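Local coordinates for protein PfEMP1 variant 1 of strain MC (Plasmodium falciparum, PDB 5LGD) that is one domain, of the DBL clan, from a much longer surface protein of the parasite and probably takes part in binding receptors on host cells, at residues M5-F10 against G64-H69; F11-H16 against D101-A106; K24-D27 against C32-K35. All coordinates share one frame; numbering follows the deposited sequence.

Interaction 1: residues M5-F10 against G64-H69; sequences MSYNAF and GKIKDH
The phenol ring of Y7 is approached on one face by the imidazole of H69 and at its edge, close to the ring plane, by the carbonyl oxygen of I66. H69 leads with ND1, which lies over the rim of the phenol, 3.4 Å from Y7 CD1. The two rings form an edge-to-face pair, their centroids 4.7 Å apart and their planes at 65°. F10 is met differently: its ring edge receives the CG1–CD1 arm of I66 and the CE methyl of M5, with F10 CE2 3.6 Å from I66 CD1.

The example illustrates how a tyrosine can join two helices by its ring and its hydroxyl together. Y7 CG lies opposite the backbone N (chi1 179°), which extends the ring across to helix 45-70. There Y7 OH donates to I66 O at 2.7 Å; the donor sits 44° out of the carbonyl plane, so not on a lone pair. That same oxygen receives a weak bond from H69 N within its own helix. The two branches of I66 divide the work: CG2 rests 3.4 Å from Y7 OH, whereas CD1 serves F10. The phenol has its hydroxyl bonded and H69 over a face, which probably limits its rotation.

Y7 opens its helix directly after S6, the N-cap residue, whose OG accepts from A9 N at 3.1 Å. The contact thus joins the first turn of helix 7-29 to the last turns of helix 45-70. I66 also reaches F11 and W14, one and two turns further along helix 7-29, and K67 forms a salt bridge with D146 of helix 144-162, the third long helix alongside.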
loop_
_atom_site.group_PDB
_atom_site.type_symbol
_atom_site.label_atom_id
_atom_site.label_comp_id
_atom_site.label_asym_id
_atom_site.label_seq_id
_atom_site.Cartn_x
_atom_site.Cartn_y
_atom_site.Cartn_z
ATOM N N MET B 5 18.797 2.880 -27.284
ATOM C CA MET B 5 18.303 3.561 -26.095
ATOM C C MET B 5 17.743 2.512 -25.122
ATOM O O MET B 5 18.004 1.320 -25.306
ATOM C CB MET B 5 17.187 4.535 -26.531
ATOM C CG MET B 5 16.111 3.894 -27.396
ATOM S SD MET B 5 15.464 4.961 -28.728
ATOM C CE MET B 5 16.289 4.245 -30.110
ATOM N N SER B 6 16.955 2.945 -24.103
ATOM C CA SER B 6 16.302 2.027 -23.158
ATOM C C SER B 6 15.287 1.193 -23.939
ATOM O O SER B 6 14.785 1.666 -24.965
ATOM C CB SER B 6 15.604 2.797 -22.039
ATOM O OG SER B 6 14.325 3.310 -22.396
ATOM N N TYR B 7 14.996 -0.040 -23.480
ATOM C CA TYR B 7 14.028 -0.912 -24.155
ATOM C C TYR B 7 12.656 -0.213 -24.291
ATOM O O TYR B 7 12.161 -0.103 -25.404
ATOM C CB TYR B 7 13.937 -2.323 -23.529
ATOM C CG TYR B 7 12.907 -3.198 -24.215
ATOM C CD1 TYR B 7 13.115 -3.676 -25.512
ATOM C CD2 TYR B 7 11.698 -3.500 -23.596
ATOM C CE1 TYR B 7 12.149 -4.442 -26.162
ATOM C CE2 TYR B 7 10.736 -4.282 -24.228
ATOM C CZ TYR B 7 10.956 -4.739 -25.513
ATOM O OH TYR B 7 9.966 -5.467 -26.124
ATOM N N ASN B 8 12.138 0.389 -23.200
ATOM C CA ASN B 8 10.868 1.128 -23.194
ATOM C C ASN B 8 10.864 2.217 -24.269
ATOM O O ASN B 8 9.979 2.216 -25.112
ATOM C CB ASN B 8 10.543 1.690 -21.803
ATOM C CG ASN B 8 9.180 2.374 -21.718
ATOM O OD1 ASN B 8 9.049 3.613 -21.843
ATOM N ND2 ASN B 8 8.133 1.580 -21.514
ATOM N N ALA B 9 11.914 3.056 -24.317
ATOM C CA ALA B 9 12.076 4.121 -25.325
ATOM C C ALA B 9 12.108 3.553 -26.742
ATOM O O ALA B 9 11.427 4.078 -27.631
ATOM C CB ALA B 9 13.355 4.900 -25.062
ATOM N N PHE B 10 12.907 2.472 -26.949
ATOM C CA PHE B 10 13.037 1.840 -28.251
ATOM C C PHE B 10 11.725 1.258 -28.743
ATOM O O PHE B 10 11.347 1.481 -29.898
ATOM C CB PHE B 10 14.149 0.776 -28.249
ATOM C CG PHE B 10 14.314 0.122 -29.594
ATOM C CD1 PHE B 10 15.087 0.714 -30.580
ATOM C CD2 PHE B 10 13.675 -1.080 -29.884
ATOM C CE1 PHE B 10 15.195 0.133 -31.843
ATOM C CE2 PHE B 10 13.822 -1.683 -31.133
ATOM C CZ PHE B 10 14.546 -1.053 -32.114
ATOM N N GLY B 64 9.310 -9.701 -34.085
ATOM C CA GLY B 64 9.542 -10.984 -33.426
ATOM C C GLY B 64 10.614 -10.861 -32.357
ATOM O O GLY B 64 10.441 -11.354 -31.229
ATOM N N LYS B 65 11.726 -10.176 -32.706
ATOM C CA LYS B 65 12.865 -9.920 -31.813
ATOM C C LYS B 65 12.461 -9.011 -30.622
ATOM O O LYS B 65 12.875 -9.263 -29.487
ATOM C CB LYS B 65 14.053 -9.321 -32.603
ATOM C CG LYS B 65 14.884 -10.353 -33.407
ATOM C CD LYS B 65 15.508 -9.685 -34.635
ATOM C CE LYS B 65 16.033 -10.676 -35.668
ATOM N NZ LYS B 65 17.484 -10.985 -35.492
ATOM N N ILE B 66 11.639 -7.974 -30.884
ATOM C CA ILE B 66 11.142 -7.043 -29.865
ATOM C C ILE B 66 10.213 -7.785 -28.902
ATOM O O ILE B 66 10.370 -7.624 -27.689
ATOM C CB ILE B 66 10.516 -5.794 -30.525
ATOM C CG1 ILE B 66 11.620 -5.007 -31.244
ATOM C CG2 ILE B 66 9.804 -4.918 -29.506
ATOM C CD1 ILE B 66 11.191 -3.926 -32.199
ATOM N N LYS B 67 9.298 -8.644 -29.427
ATOM C CA LYS B 67 8.375 -9.426 -28.581
ATOM C C LYS B 67 9.133 -10.370 -27.682
ATOM O O LYS B 67 8.735 -10.577 -26.536
ATOM C CB LYS B 67 7.351 -10.212 -29.412
ATOM C CG LYS B 67 6.269 -9.330 -30.055
ATOM C CD LYS B 67 5.152 -10.197 -30.638
ATOM C CE LYS B 67 5.528 -10.883 -31.939
ATOM N NZ LYS B 67 4.485 -11.844 -32.377
ATOM N N ASP B 68 10.236 -10.933 -28.205
ATOM C CA ASP B 68 11.118 -11.860 -27.499
ATOM C C ASP B 68 11.782 -11.220 -26.290
ATOM O O ASP B 68 11.817 -11.852 -25.236
ATOM C CB ASP B 68 12.134 -12.497 -28.463
ATOM C CG ASP B 68 11.566 -13.680 -29.230
ATOM O OD1 ASP B 68 10.808 -14.483 -28.619
ATOM O OD2 ASP B 68 11.920 -13.840 -30.422
ATOM N N HIS B 69 12.226 -9.952 -26.397
ATOM C CA HIS B 69 12.821 -9.264 -25.242
ATOM C C HIS B 69 11.740 -8.881 -24.222
ATOM O O HIS B 69 12.008 -8.905 -23.021
ATOM C CB HIS B 69 13.636 -8.013 -25.660
ATOM C CG HIS B 69 14.560 -7.552 -24.570
ATOM N ND1 HIS B 69 14.311 -6.401 -23.858
ATOM C CD2 HIS B 69 15.646 -8.159 -24.041
ATOM C CE1 HIS B 69 15.261 -6.318 -22.947
ATOM N NE2 HIS B 69 16.087 -7.355 -23.014
#

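Interaction 2: residues F11-H16 against D101-A106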
loop_
_atom_site.group_PDB
_atom_site.type_symbol
_atom_site.label_atom_id
_atom_site.label_comp_id
_atom_site.label_asym_id
_atom_site.label_seq_id
_atom_site.Cartn_x
_atom_site.Cartn_y
_atom_site.Cartn_z
ATOM N N PHE B 11 11.053 0.492 -27.864
ATOM C CA PHE B 11 9.767 -0.161 -28.119
ATOM C C PHE B 11 8.733 0.797 -28.771
ATOM O O PHE B 11 8.156 0.474 -29.811
ATOM C CB PHE B 11 9.213 -0.780 -26.803
ATOM C CG PHE B 11 7.902 -1.518 -26.943
ATOM C CD1 PHE B 11 6.691 -0.826 -26.968
ATOM C CD2 PHE B 11 7.878 -2.899 -27.102
ATOM C CE1 PHE B 11 5.482 -1.509 -27.136
ATOM C CE2 PHE B 11 6.663 -3.589 -27.224
ATOM C CZ PHE B 11 5.482 -2.890 -27.279
ATOM N N TRP B 12 8.519 1.964 -28.161
ATOM C CA TRP B 12 7.530 2.923 -28.633
ATOM C C TRP B 12 7.949 3.653 -29.874
ATOM O O TRP B 12 7.121 3.840 -30.763
ATOM C CB TRP B 12 7.131 3.869 -27.502
ATOM C CG TRP B 12 6.375 3.098 -26.474
ATOM C CD1 TRP B 12 6.812 2.726 -25.235
ATOM C CD2 TRP B 12 5.119 2.441 -26.673
ATOM N NE1 TRP B 12 5.863 1.950 -24.617
ATOM C CE2 TRP B 12 4.801 1.778 -25.471
ATOM C CE3 TRP B 12 4.186 2.428 -27.722
ATOM C CZ2 TRP B 12 3.613 1.081 -25.301
ATOM C CZ3 TRP B 12 3.018 1.722 -27.554
ATOM C CH2 TRP B 12 2.740 1.062 -26.355
ATOM N N MET B 13 9.235 3.949 -29.994
ATOM C CA MET B 13 9.822 4.558 -31.185
ATOM C C MET B 13 9.625 3.644 -32.411
ATOM O O MET B 13 9.298 4.137 -33.484
ATOM C CB MET B 13 11.326 4.781 -30.956
ATOM C CG MET B 13 11.959 5.684 -31.993
ATOM S SD MET B 13 13.620 5.151 -32.445
ATOM C CE MET B 13 13.300 3.461 -33.049
ATOM N N TRP B 14 9.874 2.339 -32.258
ATOM C CA TRP B 14 9.766 1.352 -33.331
ATOM C C TRP B 14 8.312 1.241 -33.784
ATOM O O TRP B 14 8.042 1.295 -34.991
ATOM C CB TRP B 14 10.337 -0.009 -32.901
ATOM C CG TRP B 14 10.309 -1.031 -33.993
ATOM C CD1 TRP B 14 11.348 -1.393 -34.802
ATOM C CD2 TRP B 14 9.186 -1.835 -34.395
ATOM N NE1 TRP B 14 10.936 -2.355 -35.696
ATOM C CE2 TRP B 14 9.608 -2.630 -35.481
ATOM C CE3 TRP B 14 7.858 -1.955 -33.949
ATOM C CZ2 TRP B 14 8.746 -3.510 -36.141
ATOM C CZ3 TRP B 14 7.007 -2.831 -34.611
ATOM C CH2 TRP B 14 7.460 -3.605 -35.681
ATOM N N VAL B 15 7.394 1.076 -32.822
ATOM C CA VAL B 15 5.938 1.004 -33.015
ATOM C C VAL B 15 5.461 2.265 -33.772
ATOM O O VAL B 15 4.789 2.157 -34.801
ATOM C CB VAL B 15 5.203 0.786 -31.658
ATOM C CG1 VAL B 15 3.710 1.099 -31.770
ATOM C CG2 VAL B 15 5.409 -0.641 -31.153
ATOM N N HIS B 16 5.835 3.452 -33.278
ATOM C CA HIS B 16 5.494 4.715 -33.906
ATOM C C HIS B 16 6.007 4.801 -35.365
ATOM O O HIS B 16 5.230 5.094 -36.285
ATOM C CB HIS B 16 6.068 5.878 -33.059
ATOM C CG HIS B 16 5.968 7.197 -33.744
ATOM N ND1 HIS B 16 7.018 7.699 -34.491
ATOM C CD2 HIS B 16 4.939 8.068 -33.794
ATOM C CE1 HIS B 16 6.596 8.854 -34.959
ATOM N NE2 HIS B 16 5.361 9.123 -34.551
ATOM N N ASP B 101 0.811 10.886 -26.260
ATOM C CA ASP B 101 1.485 11.381 -25.049
ATOM C C ASP B 101 3.003 11.538 -25.286
ATOM O O ASP B 101 3.613 12.460 -24.757
ATOM C CB ASP B 101 1.266 10.383 -23.889
ATOM C CG ASP B 101 -0.112 10.412 -23.251
ATOM O OD1 ASP B 101 -0.964 11.228 -23.698
ATOM O OD2 ASP B 101 -0.349 9.610 -22.315
ATOM N N THR B 102 3.592 10.635 -26.084
ATOM C CA THR B 102 5.004 10.613 -26.415
ATOM C C THR B 102 5.380 11.596 -27.524
ATOM O O THR B 102 6.408 12.253 -27.414
ATOM C CB THR B 102 5.412 9.169 -26.741
ATOM O OG1 THR B 102 4.965 8.311 -25.688
ATOM C CG2 THR B 102 6.916 8.997 -26.938
ATOM N N TYR B 103 4.559 11.721 -28.567
ATOM C CA TYR B 103 4.892 12.555 -29.735
ATOM C C TYR B 103 4.186 13.877 -29.809
ATOM O O TYR B 103 4.646 14.757 -30.528
ATOM C CB TYR B 103 4.668 11.759 -31.028
ATOM C CG TYR B 103 5.700 10.660 -31.165
ATOM C CD1 TYR B 103 5.558 9.452 -30.484
ATOM C CD2 TYR B 103 6.859 10.858 -31.913
ATOM C CE1 TYR B 103 6.548 8.462 -30.546
ATOM C CE2 TYR B 103 7.853 9.884 -31.977
ATOM C CZ TYR B 103 7.697 8.689 -31.290
ATOM O OH TYR B 103 8.667 7.722 -31.414
ATOM N N GLY B 104 3.032 13.968 -29.184
ATOM C CA GLY B 104 2.235 15.181 -29.109
ATOM C C GLY B 104 1.620 15.648 -30.412
ATOM O O GLY B 104 1.270 16.818 -30.516
ATOM N N ASP B 105 1.484 14.741 -31.405
ATOM C CA ASP B 105 0.963 15.049 -32.730
ATOM C C ASP B 105 -0.373 14.357 -32.961
ATOM O O ASP B 105 -0.409 13.189 -33.329
ATOM C CB ASP B 105 2.021 14.659 -33.782
ATOM C CG ASP B 105 1.766 15.060 -35.221
ATOM O OD1 ASP B 105 0.630 15.476 -35.536
ATOM O OD2 ASP B 105 2.686 14.891 -36.049
ATOM N N ALA B 106 -1.476 15.099 -32.753
ATOM C CA ALA B 106 -2.850 14.609 -32.886
ATOM C C ALA B 106 -3.214 14.163 -34.300
ATOM O O ALA B 106 -4.022 13.241 -34.476
ATOM C CB ALA B 106 -3.823 15.677 -32.403
#
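H16 and Y103 lay their rings flat on one another, a face-to-face stack with centroids 3.5 Å apart and planes only 6° from parallel. Overlap is nearly complete: H16 CG lies 3.4 Å from Y103 CZ, while at the far end of the imidazole H16 NE2 is 3.5 Å from Y103 CD2. The phenol continues past the stack, and its hydroxyl lands against the helix surface, with Y103 OH 3.4 Å from M13 CA and 3.9 Å from M13 CG. Flat overlap and end-on packing together make one tyrosine responsible for most of the contact.

Torsions bring the two rings together from the two helices. H16 places CG opposite its backbone N (chi1 170°), and Y103 places CG opposite its carbonyl carbon (chi1 -70°), directing each ring into the gap between the backbones.

A second shell fixes the imidazole. H16 NE2 is hydrogen-bonded to E108 OE1, a bond that would hold the ring against rotation; the nearby carboxylate could also favour a protonated histidine. D105 OD1 accepts from E108 N, which probably helps set the start of the helix that carries E108. Along helix 92-103, W12 packs against L95 and I98 and H16 against I99, extending the interface. F11, buried against I66 and L86, also meets edge-to-face an aromatic side chain of another protein chain.

Helix 92-103 gives way at G104, which takes positive phi, and D105 caps the next helix, which begins at A106. The result is two consecutive helices, 92-103 and 106-118, joined by a tight turn at G104 and D105 and docked on the long helix 7-29 of this all-helical DBL-clan domain through Y103, the last residue of the first.

Interaction 3: residues K24-D27 against C32-K35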
loop_
_atom_site.group_PDB
_atom_site.type_symbol
_atom_site.label_atom_id
_atom_site.label_comp_id
_atom_site.label_asym_id
_atom_site.label_seq_id
_atom_site.Cartn_x
_atom_site.Cartn_y
_atom_site.Cartn_z
ATOM N N LYS B 24 3.198 6.190 -44.861
ATOM C CA LYS B 24 4.073 6.784 -45.889
ATOM C C LYS B 24 4.108 5.955 -47.175
ATOM O O LYS B 24 4.432 6.513 -48.216
ATOM C CB LYS B 24 5.491 7.024 -45.349
ATOM C CG LYS B 24 5.631 8.283 -44.515
ATOM C CD LYS B 24 6.891 8.190 -43.666
ATOM C CE LYS B 24 7.612 9.508 -43.544
ATOM N NZ LYS B 24 6.975 10.410 -42.546
ATOM N N TRP B 25 3.756 4.634 -47.105
ATOM C CA TRP B 25 3.675 3.782 -48.294
ATOM C C TRP B 25 2.544 4.260 -49.186
ATOM O O TRP B 25 2.707 4.312 -50.395
ATOM C CB TRP B 25 3.504 2.305 -47.929
ATOM C CG TRP B 25 4.813 1.629 -47.679
ATOM C CD1 TRP B 25 5.292 1.188 -46.477
ATOM C CD2 TRP B 25 5.827 1.324 -48.653
ATOM N NE1 TRP B 25 6.535 0.614 -46.643
ATOM C CE2 TRP B 25 6.896 0.706 -47.968
ATOM C CE3 TRP B 25 5.944 1.536 -50.037
ATOM C CZ2 TRP B 25 8.049 0.249 -48.633
ATOM C CZ3 TRP B 25 7.085 1.093 -50.691
ATOM C CH2 TRP B 25 8.138 0.491 -49.987
ATOM N N ARG B 26 1.441 4.702 -48.575
ATOM C CA ARG B 26 0.295 5.253 -49.285
ATOM C C ARG B 26 0.535 6.687 -49.696
ATOM O O ARG B 26 0.220 7.031 -50.828
ATOM C CB ARG B 26 -0.997 5.094 -48.481
ATOM C CG ARG B 26 -1.519 3.646 -48.467
ATOM C CD ARG B 26 -0.841 2.784 -47.406
ATOM N NE ARG B 26 -1.501 1.494 -47.263
ATOM C CZ ARG B 26 -1.004 0.466 -46.597
ATOM N NH1 ARG B 26 0.203 0.546 -46.041
ATOM N NH2 ARG B 26 -1.687 -0.667 -46.513
ATOM N N ASP B 27 1.155 7.504 -48.832
ATOM C CA ASP B 27 1.467 8.933 -49.120
ATOM C C ASP B 27 2.422 9.088 -50.321
ATOM O O ASP B 27 2.262 9.995 -51.143
ATOM C CB ASP B 27 2.112 9.574 -47.883
ATOM C CG ASP B 27 1.137 9.916 -46.779
ATOM O OD1 ASP B 27 -0.047 9.488 -46.873
ATOM O OD2 ASP B 27 1.546 10.633 -45.830
ATOM N N CYS B 32 -0.024 2.749 -56.372
ATOM C CA CYS B 32 0.265 1.305 -56.326
ATOM C C CYS B 32 -0.464 0.618 -55.189
ATOM O O CYS B 32 -1.141 -0.390 -55.432
ATOM C CB CYS B 32 1.770 1.058 -56.225
ATOM S SG CYS B 32 2.752 1.989 -57.423
ATOM N N ILE B 33 -0.242 1.119 -53.938
ATOM C CA ILE B 33 -0.779 0.593 -52.669
ATOM C C ILE B 33 -2.054 1.346 -52.241
ATOM O O ILE B 33 -1.994 2.455 -51.688
ATOM C CB ILE B 33 0.301 0.556 -51.534
ATOM C CG1 ILE B 33 1.571 -0.185 -51.973
ATOM C CG2 ILE B 33 -0.267 -0.074 -50.262
ATOM C CD1 ILE B 33 2.832 0.325 -51.423
ATOM N N ASN B 34 -3.208 0.730 -52.502
ATOM C CA ASN B 34 -4.516 1.286 -52.158
ATOM C C ASN B 34 -5.553 0.172 -51.910
ATOM O O ASN B 34 -5.195 -1.011 -51.888
ATOM C CB ASN B 34 -4.984 2.316 -53.222
ATOM C CG ASN B 34 -5.005 1.787 -54.638
ATOM O OD1 ASN B 34 -5.820 0.939 -54.990
ATOM N ND2 ASN B 34 -4.115 2.285 -55.488
ATOM N N LYS B 35 -6.819 0.554 -51.674
ATOM C CA LYS B 35 -7.914 -0.392 -51.435
ATOM C C LYS B 35 -9.005 -0.239 -52.502
ATOM O O LYS B 35 -10.126 -0.727 -52.332
ATOM C CB LYS B 35 -8.474 -0.241 -50.011
ATOM C CG LYS B 35 -7.627 -0.936 -48.954
ATOM C CD LYS B 35 -8.484 -1.427 -47.803
ATOM C CE LYS B 35 -7.754 -2.436 -46.967
ATOM N NZ LYS B 35 -8.694 -3.248 -46.151
#
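R26 crosses I33 at about a right angle where the loop after helix 7-29 folds back on the helix it has just left, a return braced by the C32–C45 disulfide in this helical DBL-clan domain. It is an instance of an arginine using its carbon chain and flat head for packing while its nitrogens bond to other partners.

From CB the chain departs opposite the carbonyl carbon, and CG comes 3.5 Å from I33 O. The bend at chi2 (83°) then carries CD past the isoleucine, 4.1 Å from I33 CG2. NE follows at 3.6 Å from I33 CG2, and CZ at 3.8 Å from the same methyl, which thus sits over one face of the guanidinium, toward its rim. At the tip, NH1 bonds to S22 O one turn earlier in the helix, and NH2 forms a salt bridge with E152 of helix 144-162. These two bonds would fix the rotation of the head, with the methyl over its face.

I33 is buried, and F52 and C159 also pack on its side chain, so the loop is pressed against helices 45-70 and 144-162 as well. Its two branches part: CG2 serves R26, whereas the other arm runs to the indole of W25, which also meets W55 edge-to-face. There the terminal methyl, I33 CD1, ends 3.6 Å from W25 CE3.

Helix 7-29 supplies one side of every contact. Near the N terminus, interaction 1 closes a long loop by bringing the end of helix 45-70 back to residues 5-10. Interaction 2 takes the next residues, 11-16, and closes a longer loop, through helix 92-103, so the two cross along the chain; in space they touch, M5 CE packing on M13 SD and I66 CD1 on W14 CG. Interaction 3 is a short local return that falls within both loops. It lies on the other side of the chain's centre from interaction 1, centres about 28 Å apart. One helix thereby joins its long neighbour, the end of helix 92-103 and the disulfide-bonded loop.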